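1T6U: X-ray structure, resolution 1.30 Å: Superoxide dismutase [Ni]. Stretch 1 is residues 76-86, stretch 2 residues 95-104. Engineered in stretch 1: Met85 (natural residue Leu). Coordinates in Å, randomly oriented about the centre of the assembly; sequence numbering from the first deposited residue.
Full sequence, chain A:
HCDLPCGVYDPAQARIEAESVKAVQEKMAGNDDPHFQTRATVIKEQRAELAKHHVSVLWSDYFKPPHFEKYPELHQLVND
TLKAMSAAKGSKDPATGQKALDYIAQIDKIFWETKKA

Stretch 1 76-86: QLVNDTLKAMS
Stretch 2 (95-104) ATGQKALDYI

Residues 76-86 and 95-104 of the nickel superoxide dismutase are segments of two longer helices that pack almost antiparallel, with 161° between their N-to-C directions and 8.5 Å between their axes at closest approach. Both are regular α-helices, phi/psi near -64/-40, tied by i to i-4 backbone hydrogen bonds. Register is set by two pairs: Ala84 CA lies 5.1 Å from Ala100 CA, and Thr81 CA lies 5.4 Å from Tyr103 CA. The contact buries 406 Å², and no direct hydrogen bond crosses it.

Ala95, at the start of stretch 2, is exposed and out of reach. The next residue, Thr96 (chi1 p), directs its side chain sideways and contributes through its backbone: water 1 donates to Thr96 O and to Ala84 O, each at 2.8 Å, bridging carbonyls that stand 4.5 Å apart, Ala84 O to Thr96 O. Two acceptors cannot bond each other, so the water supplies the missing donors. Gly97 has no side chain and makes no contact, while Gln98 (t, p) is turned elsewhere and spans one helical turn, NE2 donating to Asp102 OD2 at 2.8 Å. Lys99 extends in an all-t conformation and remains exposed.

Ala100 points toward stretch 1, where small side chains accompany the close backbone approach. Its CB lies 4.2 Å from Ala84 CB, and its CA is 4.0 Å from that same Ala84 CB. Met85, an engineered residue replacing Leu, starts sideways but with chi1 and chi2 both m and chi3 at -14° brings SD to 3.5 Å from Ala100 CB. Leu101 (m, t) points away.

Tyr103 dominates the interface, with 109 Å² covered. At chi1 -80° and chi2 123°, its side chain enters a hole formed by Leu77, Asp80, Thr81 and Ala84. Asp80 CB makes a CH-π contact over the ring face, 4.2 Å from the Tyr103 ring centroid and 26° off its normal. Ala84 CB approaches Tyr103 CD1 at 3.6 Å, and Leu77 (t, p) reaches inward to place CD1 3.7 Å from Tyr103 CD2. Thr81 (m) satisfies its hydroxyl within its own helix, OG1 donating to Leu77 O at 2.8 Å, and still packs OG1 3.3 Å from Tyr103 CB. Asp80 (m) is held by Gln76, whose NE2 donates to Asp80 OD1 at 2.8 Å.

Ile104 (m, t) closes the segment. Its CA-to-CB bond points away, yet its side chain returns to set CG1 3.9 Å from Thr81 CG2, adding a buried apolar contact beside the tyrosine.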

# COMPACT_ATOMS: atom_id res chain seq x y z
N GLN A 76 -2.29 20.99 19.98
CA GLN A 76 -2.56 21.98 18.93
C GLN A 76 -1.39 22.09 17.98
O GLN A 76 -1.62 22.31 16.76
CB GLN A 76 -2.90 23.35 19.50
CG GLN A 76 -3.40 24.32 18.45
CD GLN A 76 -4.73 23.96 17.85
OE1 GLN A 76 -5.70 23.69 18.56
NE2 GLN A 76 -4.81 23.92 16.52
N LEU A 77 -0.18 21.95 18.47
CA LEU A 77 0.97 21.97 17.60
C LEU A 77 0.90 20.82 16.60
O LEU A 77 1.13 21.03 15.40
CB LEU A 77 2.24 21.90 18.42
CG LEU A 77 3.54 21.67 17.62
CD1 LEU A 77 3.77 22.84 16.69
CD2 LEU A 77 4.66 21.48 18.64
N VAL A 78 0.59 19.61 17.06
CA VAL A 78 0.54 18.49 16.10
C VAL A 78 -0.58 18.73 15.08
O VAL A 78 -0.40 18.50 13.89
CB VAL A 78 0.37 17.17 16.85
CG1 VAL A 78 0.08 16.03 15.89
CG2 VAL A 78 1.62 16.86 17.69
N ASN A 79 -1.73 19.23 15.56
CA ASN A 79 -2.85 19.51 14.64
C ASN A 79 -2.45 20.53 13.59
O ASN A 79 -2.74 20.32 12.41
CB ASN A 79 -4.11 19.96 15.36
CG ASN A 79 -5.36 19.82 14.51
OD1 ASN A 79 -5.78 20.78 13.84
ND2 ASN A 79 -5.95 18.63 14.54
N ASP A 80 -1.79 21.61 14.01
CA ASP A 80 -1.30 22.63 13.09
C ASP A 80 -0.24 22.10 12.11
O ASP A 80 -0.20 22.53 10.95
CB ASP A 80 -0.69 23.79 13.89
CG ASP A 80 -1.71 24.59 14.65
OD1 ASP A 80 -2.92 24.37 14.45
OD2 ASP A 80 -1.37 25.45 15.48
N THR A 81 0.58 21.20 12.60
CA THR A 81 1.57 20.59 11.71
C THR A 81 0.88 19.81 10.61
O THR A 81 1.25 19.88 9.43
CB THR A 81 2.46 19.64 12.52
OG1 THR A 81 3.12 20.35 13.59
CG2 THR A 81 3.57 19.04 11.67
N LEU A 82 -0.12 19.02 10.97
CA LEU A 82 -0.82 18.20 9.98
C LEU A 82 -1.54 19.09 8.99
O LEU A 82 -1.50 18.81 7.80
CB LEU A 82 -1.78 17.22 10.67
CG LEU A 82 -1.06 16.15 11.50
CD1 LEU A 82 -2.04 15.29 12.28
CD2 LEU A 82 -0.18 15.22 10.68
N LYS A 83 -2.15 20.16 9.49
CA LYS A 83 -2.78 21.12 8.60
C LYS A 83 -1.77 21.79 7.68
O LYS A 83 -2.09 22.12 6.50
CB LYS A 83 -3.59 22.13 9.46
CG LYS A 83 -4.89 21.54 9.98
CD LYS A 83 -5.61 22.53 10.91
CE LYS A 83 -7.07 22.17 11.08
NZ LYS A 83 -7.27 20.79 11.62
N ALA A 84 -0.57 22.05 8.16
CA ALA A 84 0.45 22.65 7.33
C ALA A 84 0.88 21.71 6.20
O ALA A 84 1.20 22.15 5.09
CB ALA A 84 1.66 23.09 8.10
N MET A 85 0.86 20.42 6.53
CA MET A 85 1.19 19.42 5.52
C MET A 85 0.11 19.35 4.45
O MET A 85 0.39 19.20 3.26
CB MET A 85 1.43 18.05 6.16
CG MET A 85 2.71 17.88 6.91
SD MET A 85 4.25 18.01 6.00
CE MET A 85 3.86 17.91 4.26
N SER A 86 -1.14 19.44 4.87
CA SER A 86 -2.24 19.50 3.93
C SER A 86 -2.08 20.71 3.03
O SER A 86 -2.35 20.66 1.83
CB SER A 86 -3.58 19.56 4.63
OG SER A 86 -3.93 18.35 5.27
N ALA A 95 7.59 27.80 0.29
CA ALA A 95 7.37 28.35 1.61
C ALA A 95 6.35 27.54 2.40
O ALA A 95 6.38 27.53 3.62
CB ALA A 95 6.96 29.81 1.57
N THR A 96 5.44 26.86 1.74
CA THR A 96 4.46 26.00 2.41
C THR A 96 5.17 24.76 2.92
O THR A 96 4.94 24.34 4.05
CB THR A 96 3.23 25.62 1.58
OG1 THR A 96 3.57 24.85 0.41
CG2 THR A 96 2.52 26.88 1.10
N GLY A 97 6.04 24.17 2.10
CA GLY A 97 6.84 23.08 2.64
C GLY A 97 7.71 23.55 3.80
O GLY A 97 7.90 22.79 4.77
N GLN A 98 8.25 24.76 3.73
CA GLN A 98 9.11 25.20 4.83
C GLN A 98 8.32 25.41 6.11
O GLN A 98 8.77 25.15 7.23
CB GLN A 98 9.81 26.48 4.39
CG GLN A 98 10.74 27.00 5.49
CD GLN A 98 11.84 26.00 5.79
OE1 GLN A 98 12.50 25.56 4.83
NE2 GLN A 98 12.05 25.65 7.06
N LYS A 99 7.09 25.92 5.99
CA LYS A 99 6.20 26.08 7.15
C LYS A 99 5.93 24.73 7.80
O LYS A 99 6.01 24.61 9.04
CB LYS A 99 4.87 26.76 6.81
CG LYS A 99 4.13 27.14 8.10
CD LYS A 99 2.86 27.87 7.81
CE LYS A 99 2.16 28.41 9.05
NZ LYS A 99 0.74 28.83 8.84
N ALA A 100 5.65 23.68 7.03
CA ALA A 100 5.58 22.35 7.64
C ALA A 100 6.88 21.93 8.31
O ALA A 100 6.83 21.33 9.41
CB ALA A 100 5.14 21.38 6.54
N LEU A 101 8.02 22.19 7.73
CA LEU A 101 9.31 21.89 8.39
C LEU A 101 9.49 22.64 9.68
O LEU A 101 10.04 22.09 10.67
CB LEU A 101 10.48 22.22 7.43
CG LEU A 101 10.67 21.15 6.33
CD1 LEU A 101 11.51 21.74 5.20
CD2 LEU A 101 11.28 19.86 6.88
N ASP A 102 9.03 23.89 9.71
CA ASP A 102 9.23 24.65 10.96
C ASP A 102 8.34 24.10 12.05
O ASP A 102 8.80 24.06 13.19
CB ASP A 102 8.89 26.09 10.69
CG ASP A 102 9.81 26.84 9.76
OD1 ASP A 102 9.39 27.92 9.26
OD2 ASP A 102 10.94 26.40 9.53
N TYR A 103 7.12 23.67 11.70
CA TYR A 103 6.30 23.00 12.70
C TYR A 103 6.91 21.67 13.11
O TYR A 103 6.97 21.35 14.33
CB TYR A 103 4.90 22.73 12.18
CG TYR A 103 3.95 23.89 12.22
CD1 TYR A 103 3.32 24.34 11.08
CD2 TYR A 103 3.66 24.50 13.44
CE1 TYR A 103 2.43 25.39 11.10
CE2 TYR A 103 2.78 25.57 13.44
CZ TYR A 103 2.17 26.02 12.28
OH TYR A 103 1.28 27.09 12.39
N ILE A 104 7.39 20.86 12.19
CA ILE A 104 8.06 19.62 12.60
C ILE A 104 9.23 19.90 13.53
O ILE A 104 9.51 19.15 14.47
CB ILE A 104 8.50 18.81 11.36
CG1 ILE A 104 7.29 18.28 10.60
CG2 ILE A 104 9.46 17.70 11.74
CD1 ILE A 104 7.53 17.84 9.16
O HOH W 1 2.31 24.72 4.95